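Local coordinates for beta sliding clamp (Bartonella birtlesii LL-WM9, PDB 6PTR), which probably encircles DNA as a ring-shaped head-to-tail homodimer, tethering DNA polymerases and other proteins to it and giving them processivity, at residues S16-S21 with E63-N68; G73-P78 with L118-K123. All blocks are in the same frame, centred on the assembly; numbering follows the deposited sequence.

Interaction 1. Residues S16-S21 with E63-N68; sequences SQFFKS and ESFTVN
In the N-terminal domain of this DNA-sliding ring, which has the fold of the beta processivity factors with sheets outside and helices lining the hole, helix 15-26 packs alongside strand 59-69. The two run nearly antiparallel, and the axes of 16-21 and 63-66 approach to 9.5 Å. F65 is the residue to look at first. Its CG takes the crowded position between backbone N and carbonyl carbon (chi1 56°), and the ring sits against one side of the helix. Q17 slides past it in the opposite direction: CG makes an off-centre CH-pi contact, 4.2 Å from the centroid of the F65 ring, and the bend at chi2 brings the amide of Q17 round until its plane is turned only 19° from that of the ring. Deeper in, F65 CZ meets the edge of the F18 ring, 3.7 Å from F18 CD1, and F18 continues onto L82 and V86 of helix 79-88. The polar end lies one helical turn on from Q17. S21 OG accepts a weak bond from Q17 NE2 and donates to E63 OE1. R24 is a long, weak ion partner of the same carboxylate oxygen; its positive charge, though distant, would favour the ionised form. The serine hydroxyl comes in 60° out of the carboxylate plane, with S21 OG 2.7 Å from E63 OE1.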
# COMPACT_ATOMS: atom_id res chain seq x y z
N SER C 16 20.88 14.49 4.22
CA SER C 16 19.57 14.58 4.86
C SER C 16 18.88 15.90 4.53
O SER C 16 17.68 15.92 4.25
CB SER C 16 19.72 14.41 6.37
OG SER C 16 19.94 13.05 6.67
N GLN C 17 19.63 17.00 4.54
CA GLN C 17 19.07 18.28 4.13
C GLN C 17 18.59 18.24 2.68
O GLN C 17 17.48 18.70 2.37
CB GLN C 17 20.11 19.38 4.33
CG GLN C 17 19.74 20.68 3.64
CD GLN C 17 18.55 21.33 4.30
OE1 GLN C 17 18.60 21.70 5.47
NE2 GLN C 17 17.45 21.45 3.56
N PHE C 18 19.42 17.72 1.78
CA PHE C 18 19.06 17.66 0.36
C PHE C 18 17.83 16.78 0.14
O PHE C 18 16.95 17.12 -0.67
CB PHE C 18 20.23 17.12 -0.46
CG PHE C 18 20.02 17.21 -1.95
CD1 PHE C 18 20.05 18.44 -2.58
CD2 PHE C 18 19.82 16.08 -2.71
CE1 PHE C 18 19.84 18.55 -3.94
CE2 PHE C 18 19.62 16.19 -4.09
CZ PHE C 18 19.63 17.44 -4.69
N PHE C 19 17.76 15.66 0.85
CA PHE C 19 16.63 14.74 0.73
C PHE C 19 15.34 15.41 1.18
O PHE C 19 14.30 15.29 0.52
CB PHE C 19 16.91 13.51 1.58
CG PHE C 19 15.90 12.41 1.41
CD1 PHE C 19 15.65 11.86 0.16
CD2 PHE C 19 15.22 11.91 2.50
CE1 PHE C 19 14.72 10.83 0.00
CE2 PHE C 19 14.29 10.89 2.36
CZ PHE C 19 14.05 10.35 1.10
N LYS C 20 15.39 16.13 2.31
CA LYS C 20 14.21 16.83 2.80
C LYS C 20 13.73 17.87 1.80
O LYS C 20 12.53 17.95 1.50
CB LYS C 20 14.51 17.49 4.15
CG LYS C 20 13.27 18.12 4.77
CD LYS C 20 13.51 18.60 6.19
CE LYS C 20 12.21 19.06 6.85
NZ LYS C 20 11.30 17.93 7.20
N SER C 21 14.65 18.67 1.25
CA SER C 21 14.26 19.71 0.31
C SER C 21 13.74 19.10 -0.99
O SER C 21 12.69 19.51 -1.50
CB SER C 21 15.44 20.65 0.03
OG SER C 21 15.89 21.28 1.23
N GLU C 63 12.21 25.37 -3.30
CA GLU C 63 12.74 25.39 -1.95
C GLU C 63 14.22 25.68 -2.05
O GLU C 63 14.87 25.22 -2.98
CB GLU C 63 12.55 24.09 -1.19
CG GLU C 63 12.90 24.34 0.31
CD GLU C 63 13.05 23.09 1.07
OE1 GLU C 63 13.92 23.02 1.97
OE2 GLU C 63 12.31 22.16 0.75
N SER C 64 14.73 26.43 -1.09
CA SER C 64 16.12 26.83 -1.13
C SER C 64 16.77 26.51 0.20
O SER C 64 16.10 26.54 1.24
CB SER C 64 16.24 28.32 -1.41
OG SER C 64 15.38 28.67 -2.48
N PHE C 65 18.07 26.24 0.17
CA PHE C 65 18.82 26.08 1.41
C PHE C 65 20.24 26.60 1.23
O PHE C 65 20.78 26.61 0.12
CB PHE C 65 18.84 24.62 1.90
CG PHE C 65 19.37 23.62 0.90
CD1 PHE C 65 18.59 23.16 -0.15
CD2 PHE C 65 20.65 23.11 1.04
CE1 PHE C 65 19.07 22.23 -1.05
CE2 PHE C 65 21.14 22.16 0.14
CZ PHE C 65 20.35 21.72 -0.90
N THR C 66 20.84 26.95 2.36
CA THR C 66 22.17 27.55 2.40
C THR C 66 23.24 26.48 2.26
O THR C 66 23.23 25.48 2.98
CB THR C 66 22.34 28.31 3.72
OG1 THR C 66 21.47 29.46 3.72
CG2 THR C 66 23.80 28.73 3.90
N VAL C 67 24.15 26.68 1.30
CA VAL C 67 25.27 25.77 1.05
C VAL C 67 26.47 26.61 0.64
O VAL C 67 26.33 27.52 -0.17
CB VAL C 67 25.02 24.77 -0.11
CG1 VAL C 67 26.11 23.69 -0.11
CG2 VAL C 67 23.67 24.16 -0.04
N ASN C 68 27.64 26.27 1.15
CA ASN C 68 28.86 26.79 0.54
C ASN C 68 28.99 26.17 -0.86
O ASN C 68 29.02 24.95 -1.00
CB ASN C 68 30.08 26.47 1.38
CG ASN C 68 31.37 26.90 0.70
OD1 ASN C 68 32.15 26.07 0.23
ND2 ASN C 68 31.57 28.19 0.60

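Interaction 2. Residues G73-P78 with L118-K123; sequences GAITVP and LQCLPK
The carbonyl planes of L121 and T76 are the flat groups where 118-123 meets the edge strand 71-78 of the eight-stranded sheet. T76 N meets L121 O nearly along its C=O axis at 3.0 Å, while T76 OG1, set between backbone N and carbonyl carbon (chi1 82°), reaches the same oxygen at 2.7 Å from above the carbonyl plane. The return bond, L121 N to T76 O, is fairly straight (165°) but also lies above the plane of its acceptor. T76 and L121 thus form a single antiparallel bridge, a hydrogen-bonded pair. N40 is a further partner of the T76 hydroxyl. C120 sits tightly on the bridge, its CB 3.0 Å from T76 O and 3.7 Å from I75 CG1, its SG 3.9 Å from V77 CG2. V77 CG1 packs on L118 CD1, the side chains crossing at about a right angle. Q119, pointing away from 73-78, gives NE2 to the backbone O of P312 of the second subunit, across a ring interface. At the other end K123 runs out fully extended to a salt bridge with D44, laying its CD 3.7 Å from A74 CB, and one water links A74 O to K123 N, 2.9 Å from that nitrogen.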
# COMPACT_ATOMS: atom_id res chain seq x y z
N GLY C 73 26.37 27.21 -10.65
CA GLY C 73 25.82 26.70 -11.89
C GLY C 73 24.46 26.08 -11.65
O GLY C 73 23.95 26.05 -10.54
N ALA C 74 23.90 25.56 -12.74
CA ALA C 74 22.58 24.96 -12.64
C ALA C 74 22.46 23.81 -13.63
O ALA C 74 23.22 23.71 -14.61
CB ALA C 74 21.48 25.99 -12.90
N ILE C 75 21.47 22.96 -13.38
CA ILE C 75 21.22 21.80 -14.23
C ILE C 75 19.85 21.27 -13.83
O ILE C 75 19.37 21.53 -12.73
CB ILE C 75 22.34 20.74 -14.01
CG1 ILE C 75 22.28 19.64 -15.07
CG2 ILE C 75 22.23 20.11 -12.63
CD1 ILE C 75 22.71 20.11 -16.42
N THR C 76 19.20 20.54 -14.74
CA THR C 76 17.95 19.88 -14.37
C THR C 76 18.14 18.37 -14.50
O THR C 76 18.90 17.90 -15.35
CB THR C 76 16.74 20.35 -15.22
OG1 THR C 76 16.72 19.65 -16.48
CG2 THR C 76 16.79 21.85 -15.47
N VAL C 77 17.50 17.63 -13.60
CA VAL C 77 17.76 16.22 -13.34
C VAL C 77 16.41 15.53 -13.21
O VAL C 77 15.52 16.10 -12.57
CB VAL C 77 18.58 16.03 -12.04
CG1 VAL C 77 19.12 14.64 -11.92
CG2 VAL C 77 19.70 17.08 -11.92
N PRO C 78 16.20 14.32 -13.77
CA PRO C 78 14.91 13.64 -13.56
C PRO C 78 14.58 13.48 -12.09
O PRO C 78 15.38 12.97 -11.31
CB PRO C 78 15.13 12.29 -14.26
CG PRO C 78 16.14 12.62 -15.36
CD PRO C 78 17.09 13.56 -14.67
N LEU C 118 24.18 10.95 -14.46
CA LEU C 118 22.78 11.01 -14.88
C LEU C 118 22.64 11.89 -16.11
O LEU C 118 23.18 13.00 -16.15
CB LEU C 118 21.87 11.52 -13.77
CG LEU C 118 21.73 10.71 -12.49
CD1 LEU C 118 20.61 11.31 -11.64
CD2 LEU C 118 21.46 9.24 -12.79
N GLN C 119 21.89 11.40 -17.10
CA GLN C 119 21.52 12.21 -18.25
C GLN C 119 20.57 13.31 -17.80
O GLN C 119 19.54 13.05 -17.17
CB GLN C 119 20.85 11.34 -19.31
CG GLN C 119 21.77 10.31 -19.95
CD GLN C 119 21.00 9.27 -20.75
OE1 GLN C 119 19.80 9.41 -20.98
NE2 GLN C 119 21.69 8.22 -21.17
N CYS C 120 20.90 14.55 -18.16
CA CYS C 120 20.22 15.74 -17.68
C CYS C 120 19.79 16.62 -18.85
O CYS C 120 20.04 16.32 -20.02
CB CYS C 120 21.14 16.53 -16.75
SG CYS C 120 21.36 15.72 -15.15
N LEU C 121 19.15 17.73 -18.51
CA LEU C 121 18.77 18.74 -19.48
C LEU C 121 19.16 20.11 -18.91
O LEU C 121 19.08 20.32 -17.69
CB LEU C 121 17.27 18.67 -19.77
CG LEU C 121 16.81 17.40 -20.49
CD1 LEU C 121 15.30 17.31 -20.53
CD2 LEU C 121 17.38 17.36 -21.91
N PRO C 122 19.59 21.04 -19.75
CA PRO C 122 20.11 22.31 -19.23
C PRO C 122 19.01 23.20 -18.67
O PRO C 122 17.84 23.11 -19.04
CB PRO C 122 20.76 22.97 -20.47
CG PRO C 122 20.01 22.39 -21.63
CD PRO C 122 19.71 20.95 -21.22
N LYS C 123 19.42 24.09 -17.76
CA LYS C 123 18.49 25.04 -17.15
C LYS C 123 17.71 25.85 -18.19
O LYS C 123 16.53 26.16 -17.98
CB LYS C 123 19.26 25.99 -16.23
CG LYS C 123 18.39 27.10 -15.67
CD LYS C 123 19.18 28.13 -14.86
CE LYS C 123 18.26 29.27 -14.39
NZ LYS C 123 18.99 30.27 -13.54
O HOH W 1 22.24 23.96 -17.23

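Overall arrangement
Both contacts lie in the N-terminal domain and come in series: interaction 1 closes at strand 59-69 before interaction 2 opens on strand 71-78, the next strand along. Their centres are about 17 Å apart and their nearest atoms about 7 Å, without touching. They share the eight-stranded sheet, where 59-69 is an inner strand next to 245-250 of the central domain and 71-78 is one of its two edge strands. Interaction 1 lays helix 15-26 on that sheet; interaction 2 ties its edge to the chain leaving strand 114-119 of the four-stranded sheet. Helix 79-88 packs against side chains from both, F18 in one and L118 in the other. Interaction 2 alone, through 118-123, also reaches an interface with the second subunit.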